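6-phosphogluconate dehydratase (Shewanella oneidensis, PDB 2GP4) probably catalyses the dehydration of 6-phosphogluconate to 2-keto-3-deoxy-6-phosphogluconate in the Entner-Doudoroff pathway, as an iron-sulfur enzyme captured here without its cluster. Local coordinates at residues His366-Leu380 with Gly417-Val430. Residues are numbered along the deposited sequence; the frame is centred on the assembly and turned at random.
Sequences HFHAAGGMAFLIKEL and GPTVSLDTEVLTSV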
loop_
_atom_site.group_PDB
_atom_site.type_symbol
_atom_site.label_atom_id
_atom_site.label_comp_id
_atom_site.label_asym_id
_atom_site.label_seq_id
_atom_site.Cartn_x
_atom_site.Cartn_y
_atom_site.Cartn_z
ATOM N N HIS A 366 -14.007 11.200 -9.231
ATOM C CA HIS A 366 -14.196 12.532 -8.657
ATOM C C HIS A 366 -12.832 13.148 -8.330
ATOM O O HIS A 366 -12.597 14.333 -8.587
ATOM C CB HIS A 366 -15.034 12.426 -7.375
ATOM C CG HIS A 366 -15.609 13.726 -6.898
ATOM N ND1 HIS A 366 -14.997 14.944 -7.110
ATOM C CD2 HIS A 366 -16.731 13.991 -6.186
ATOM C CE1 HIS A 366 -15.725 15.902 -6.566
ATOM N NE2 HIS A 366 -16.781 15.352 -6.000
ATOM N N PHE A 367 -11.951 12.332 -7.754
ATOM C CA PHE A 367 -10.570 12.717 -7.483
ATOM C C PHE A 367 -9.866 13.159 -8.764
ATOM O O PHE A 367 -9.195 14.194 -8.785
ATOM C CB PHE A 367 -9.817 11.557 -6.815
ATOM C CG PHE A 367 -8.328 11.736 -6.764
ATOM C CD1 PHE A 367 -7.747 12.634 -5.877
ATOM C CD2 PHE A 367 -7.499 10.990 -7.596
ATOM C CE1 PHE A 367 -6.364 12.795 -5.825
ATOM C CE2 PHE A 367 -6.114 11.146 -7.550
ATOM C CZ PHE A 367 -5.549 12.049 -6.660
ATOM N N HIS A 368 -10.043 12.373 -9.826
ATOM C CA HIS A 368 -9.406 12.634 -11.110
ATOM C C HIS A 368 -9.942 13.898 -11.779
ATOM O O HIS A 368 -9.173 14.693 -12.302
ATOM C CB HIS A 368 -9.551 11.426 -12.035
ATOM C CG HIS A 368 -8.972 11.640 -13.398
ATOM N ND1 HIS A 368 -9.753 11.812 -14.519
ATOM C CD2 HIS A 368 -7.687 11.722 -13.817
ATOM C CE1 HIS A 368 -8.973 11.984 -15.572
ATOM N NE2 HIS A 368 -7.715 11.931 -15.173
ATOM N N ALA A 369 -11.258 14.078 -11.746
ATOM C CA ALA A 369 -11.899 15.268 -12.298
ATOM C C ALA A 369 -11.507 16.564 -11.570
ATOM O O ALA A 369 -11.504 17.640 -12.171
ATOM C CB ALA A 369 -13.411 15.093 -12.321
ATOM N N ALA A 370 -11.168 16.453 -10.287
ATOM C CA ALA A 370 -10.712 17.597 -9.489
ATOM C C ALA A 370 -9.306 18.082 -9.880
ATOM O O ALA A 370 -8.962 19.243 -9.673
ATOM C CB ALA A 370 -10.762 17.263 -8.003
ATOM N N GLY A 371 -8.504 17.185 -10.445
ATOM C CA GLY A 371 -7.119 17.499 -10.801
ATOM C C GLY A 371 -6.288 16.248 -10.987
ATOM O O GLY A 371 -5.432 16.200 -11.867
ATOM N N GLY A 372 -6.543 15.245 -10.144
ATOM C CA GLY A 372 -5.938 13.918 -10.263
ATOM C C GLY A 372 -4.461 13.827 -9.928
ATOM O O GLY A 372 -3.914 14.690 -9.239
HETATM N N MSE A 373 -3.825 12.766 -10.423
HETATM C CA MSE A 373 -2.410 12.506 -10.189
HETATM C C MSE A 373 -1.496 13.559 -10.811
HETATM O O MSE A 373 -0.440 13.859 -10.261
HETATM C CB MSE A 373 -2.009 11.107 -10.692
HETATM C CG MSE A 373 -2.535 9.943 -9.859
HETATM SE SE MSE A 373 -2.198 10.125 -7.944
HETATM C CE MSE A 373 -0.255 9.956 -7.953
ATOM N N ALA A 374 -1.898 14.116 -11.951
ATOM C CA ALA A 374 -1.108 15.161 -12.607
ATOM C C ALA A 374 -0.971 16.408 -11.732
ATOM O O ALA A 374 0.081 17.055 -11.723
ATOM C CB ALA A 374 -1.693 15.517 -13.971
ATOM N N PHE A 375 -2.034 16.737 -11.000
ATOM C CA PHE A 375 -1.988 17.850 -10.052
ATOM C C PHE A 375 -1.186 17.484 -8.803
ATOM O O PHE A 375 -0.301 18.231 -8.393
ATOM C CB PHE A 375 -3.397 18.318 -9.671
ATOM C CG PHE A 375 -3.415 19.386 -8.617
ATOM C CD1 PHE A 375 -3.178 20.715 -8.948
ATOM C CD2 PHE A 375 -3.666 19.064 -7.290
ATOM C CE1 PHE A 375 -3.192 21.709 -7.974
ATOM C CE2 PHE A 375 -3.682 20.050 -6.308
ATOM C CZ PHE A 375 -3.447 21.379 -6.654
ATOM N N LEU A 376 -1.508 16.337 -8.207
ATOM C CA LEU A 376 -0.846 15.872 -6.993
ATOM C C LEU A 376 0.664 15.790 -7.188
ATOM O O LEU A 376 1.433 16.231 -6.335
ATOM C CB LEU A 376 -1.378 14.493 -6.591
ATOM C CG LEU A 376 -1.023 13.997 -5.190
ATOM C CD1 LEU A 376 -2.277 13.939 -4.349
ATOM C CD2 LEU A 376 -0.378 12.628 -5.266
ATOM N N ILE A 377 1.075 15.224 -8.320
ATOM C CA ILE A 377 2.492 15.014 -8.606
ATOM C C ILE A 377 3.220 16.334 -8.855
ATOM O O ILE A 377 4.355 16.490 -8.427
ATOM C CB ILE A 377 2.701 13.967 -9.734
ATOM C CG1 ILE A 377 2.386 12.564 -9.193
ATOM C CG2 ILE A 377 4.122 14.014 -10.290
ATOM C CD1 ILE A 377 2.400 11.462 -10.234
ATOM N N LYS A 378 2.560 17.290 -9.503
ATOM C CA LYS A 378 3.156 18.612 -9.704
ATOM C C LYS A 378 3.399 19.324 -8.369
ATOM O O LYS A 378 4.490 19.853 -8.132
ATOM C CB LYS A 378 2.301 19.482 -10.627
ATOM C CG LYS A 378 2.879 20.877 -10.849
ATOM C CD LYS A 378 1.891 21.823 -11.505
ATOM C CE LYS A 378 2.551 23.161 -11.804
ATOM N NZ LYS A 378 2.687 23.983 -10.577
ATOM N N GLU A 379 2.381 19.315 -7.510
ATOM C CA GLU A 379 2.461 19.902 -6.173
ATOM C C GLU A 379 3.599 19.319 -5.342
ATOM O O GLU A 379 4.386 20.064 -4.743
ATOM C CB GLU A 379 1.139 19.725 -5.427
ATOM C CG GLU A 379 0.041 20.651 -5.898
ATOM C CD GLU A 379 0.316 22.095 -5.537
ATOM O OE1 GLU A 379 0.485 22.382 -4.332
ATOM O OE2 GLU A 379 0.368 22.940 -6.457
ATOM N N LEU A 380 3.687 17.992 -5.306
ATOM C CA LEU A 380 4.715 17.338 -4.512
ATOM C C LEU A 380 6.112 17.611 -5.083
ATOM O O LEU A 380 7.045 17.906 -4.330
ATOM C CB LEU A 380 4.426 15.842 -4.365
ATOM C CG LEU A 380 3.139 15.482 -3.609
ATOM C CD1 LEU A 380 2.781 14.020 -3.838
ATOM C CD2 LEU A 380 3.231 15.801 -2.110
ATOM N N GLY A 417 -1.055 18.999 -17.530
ATOM C CA GLY A 417 -2.085 18.793 -16.523
ATOM C C GLY A 417 -2.421 20.073 -15.777
ATOM O O GLY A 417 -1.747 21.094 -15.959
ATOM N N PRO A 418 -3.460 20.027 -14.925
ATOM C CA PRO A 418 -3.927 21.189 -14.149
ATOM C C PRO A 418 -2.930 21.689 -13.092
ATOM O O PRO A 418 -2.094 20.918 -12.611
ATOM C CB PRO A 418 -5.200 20.675 -13.478
ATOM C CG PRO A 418 -5.046 19.185 -13.450
ATOM C CD PRO A 418 -4.271 18.821 -14.663
ATOM N N THR A 419 -3.035 22.975 -12.748
ATOM C CA THR A 419 -2.161 23.618 -11.761
ATOM C C THR A 419 -2.961 24.077 -10.545
ATOM O O THR A 419 -2.394 24.466 -9.519
ATOM C CB THR A 419 -1.434 24.853 -12.347
ATOM O OG1 THR A 419 -2.402 25.800 -12.822
ATOM C CG2 THR A 419 -0.495 24.459 -13.486
ATOM N N VAL A 420 -4.282 24.036 -10.676
ATOM C CA VAL A 420 -5.189 24.380 -9.593
ATOM C C VAL A 420 -6.192 23.240 -9.426
ATOM O O VAL A 420 -6.568 22.592 -10.405
ATOM C CB VAL A 420 -5.893 25.767 -9.838
ATOM C CG1 VAL A 420 -6.637 25.799 -11.170
ATOM C CG2 VAL A 420 -6.834 26.135 -8.689
ATOM N N SER A 421 -6.598 22.974 -8.188
ATOM C CA SER A 421 -7.657 22.002 -7.940
ATOM C C SER A 421 -9.010 22.657 -8.188
ATOM O O SER A 421 -9.230 23.803 -7.799
ATOM C CB SER A 421 -7.587 21.466 -6.506
ATOM O OG SER A 421 -8.642 20.554 -6.252
ATOM N N LEU A 422 -9.909 21.921 -8.833
ATOM C CA LEU A 422 -11.274 22.391 -9.052
ATOM C C LEU A 422 -12.202 22.058 -7.885
ATOM O O LEU A 422 -13.334 22.536 -7.837
ATOM C CB LEU A 422 -11.850 21.807 -10.345
ATOM C CG LEU A 422 -11.286 22.239 -11.696
ATOM C CD1 LEU A 422 -12.014 21.476 -12.770
ATOM C CD2 LEU A 422 -11.430 23.739 -11.921
ATOM N N ASP A 423 -11.729 21.238 -6.950
ATOM C CA ASP A 423 -12.544 20.844 -5.806
ATOM C C ASP A 423 -11.678 20.623 -4.564
ATOM O O ASP A 423 -11.152 19.529 -4.345
ATOM C CB ASP A 423 -13.363 19.592 -6.147
ATOM C CG ASP A 423 -14.485 19.330 -5.157
ATOM O OD1 ASP A 423 -14.463 19.879 -4.028
ATOM O OD2 ASP A 423 -15.399 18.556 -5.516
ATOM N N THR A 424 -11.559 21.669 -3.749
ATOM C CA THR A 424 -10.712 21.659 -2.551
ATOM C C THR A 424 -11.324 20.910 -1.358
ATOM O O THR A 424 -10.754 20.895 -0.265
ATOM C CB THR A 424 -10.303 23.090 -2.121
ATOM O OG1 THR A 424 -11.479 23.896 -1.940
ATOM C CG2 THR A 424 -9.392 23.736 -3.167
ATOM N N GLU A 425 -12.480 20.292 -1.566
ATOM C CA GLU A 425 -13.007 19.330 -0.605
ATOM C C GLU A 425 -12.509 17.909 -0.896
ATOM O O GLU A 425 -12.613 17.031 -0.045
ATOM C CB GLU A 425 -14.538 19.375 -0.561
ATOM C CG GLU A 425 -15.100 20.489 0.317
ATOM C CD GLU A 425 -16.606 20.363 0.537
ATOM O OE1 GLU A 425 -17.354 20.248 -0.462
ATOM O OE2 GLU A 425 -17.043 20.390 1.714
ATOM N N VAL A 426 -11.961 17.693 -2.090
ATOM C CA VAL A 426 -11.482 16.374 -2.503
ATOM C C VAL A 426 -9.968 16.366 -2.714
ATOM O O VAL A 426 -9.280 15.430 -2.305
ATOM C CB VAL A 426 -12.187 15.891 -3.798
ATOM C CG1 VAL A 426 -11.590 14.578 -4.291
ATOM C CG2 VAL A 426 -13.685 15.750 -3.576
ATOM N N LEU A 427 -9.461 17.418 -3.353
ATOM C CA LEU A 427 -8.052 17.513 -3.701
ATOM C C LEU A 427 -7.521 18.914 -3.423
ATOM O O LEU A 427 -8.163 19.910 -3.761
ATOM C CB LEU A 427 -7.855 17.146 -5.169
ATOM C CG LEU A 427 -6.463 17.209 -5.795
ATOM C CD1 LEU A 427 -5.463 16.337 -5.065
ATOM C CD2 LEU A 427 -6.578 16.784 -7.245
ATOM N N THR A 428 -6.341 18.991 -2.815
ATOM C CA THR A 428 -5.831 20.275 -2.373
ATOM C C THR A 428 -4.343 20.478 -2.669
ATOM O O THR A 428 -3.606 19.515 -2.911
ATOM C CB THR A 428 -6.170 20.516 -0.876
ATOM O OG1 THR A 428 -6.140 21.918 -0.591
ATOM C CG2 THR A 428 -5.216 19.777 0.036
ATOM N N SER A 429 -3.918 21.739 -2.655
ATOM C CA SER A 429 -2.516 22.107 -2.848
ATOM C C SER A 429 -1.751 21.919 -1.548
ATOM O O SER A 429 -2.360 21.882 -0.474
ATOM C CB SER A 429 -2.422 23.569 -3.269
ATOM O OG SER A 429 -2.915 24.395 -2.233
ATOM N N VAL A 430 -0.423 21.823 -1.636
ATOM C CA VAL A 430 0.390 21.665 -0.430
ATOM C C VAL A 430 0.402 22.917 0.460
ATOM O O VAL A 430 0.589 22.804 1.666
ATOM C CB VAL A 430 1.846 21.129 -0.699
ATOM C CG1 VAL A 430 1.887 20.211 -1.910
ATOM C CG2 VAL A 430 2.861 22.252 -0.824
HETATM O O HOH W 1 -0.142 19.184 -13.326
HETATM O O HOH W 2 0.406 23.395 -9.009
#
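Phe375 inserts its ring into the loop 417-430, with CB of Ser421 over one face and CG of Glu379, from its own helix, over the opposite one. Backbone oxygens line the edge: Thr419 O lies 3.3 Å from CE1 of Phe375, and Thr428 O approaches CE2, near the ring plane. With CG anti to the backbone N (chi1 175°), the ring projects from the helix between these two parts of the loop. The imidazole of His366 carries CG2 of Val426 over one face, a CH-pi contact 3.9 Å from the ring centroid. CA of Gly372 sits over one face of the Phe367 ring, toward its rim.

Leu427 packs against both Phe367, with Leu427 CD1 3.7 Å from Phe367 CE1, and Phe375, through CG to CD2; Leu427 CD2 lies over the Gly371-Gly372 backbone. An alanine in place of Phe375 would probably leave a gap beside Leu427 and Ser421.

Two direct hydrogen bonds tie the loop to the helices. Leu422 N donates to Ala370 O at 3.0 Å, almost straight (173°) and onto a lone pair in the carbonyl plane. Val430 N reaches Glu379 OE1 at 2.9 Å on the anti side of the carboxylate. Glu379 OE2 accepts a hydrogen bond from a water that also donates to Thr419 O and accepts from Lys378 NZ, itself salt-bridged to Asp382. Ser421 OG donates to Leu427 O (2.6 Å) and accepts from Asp423 N, closing an ST turn.

Gly371 ends helix 364-370 in a Schellman motif, and the loop runs back from Ala374 past this break to Phe367, then returns to Glu379. A loop leading toward strand 440-445, at the edge of the mixed sheet, is thus anchored on two consecutive helices that probably belong to the largely helical N-terminal domain.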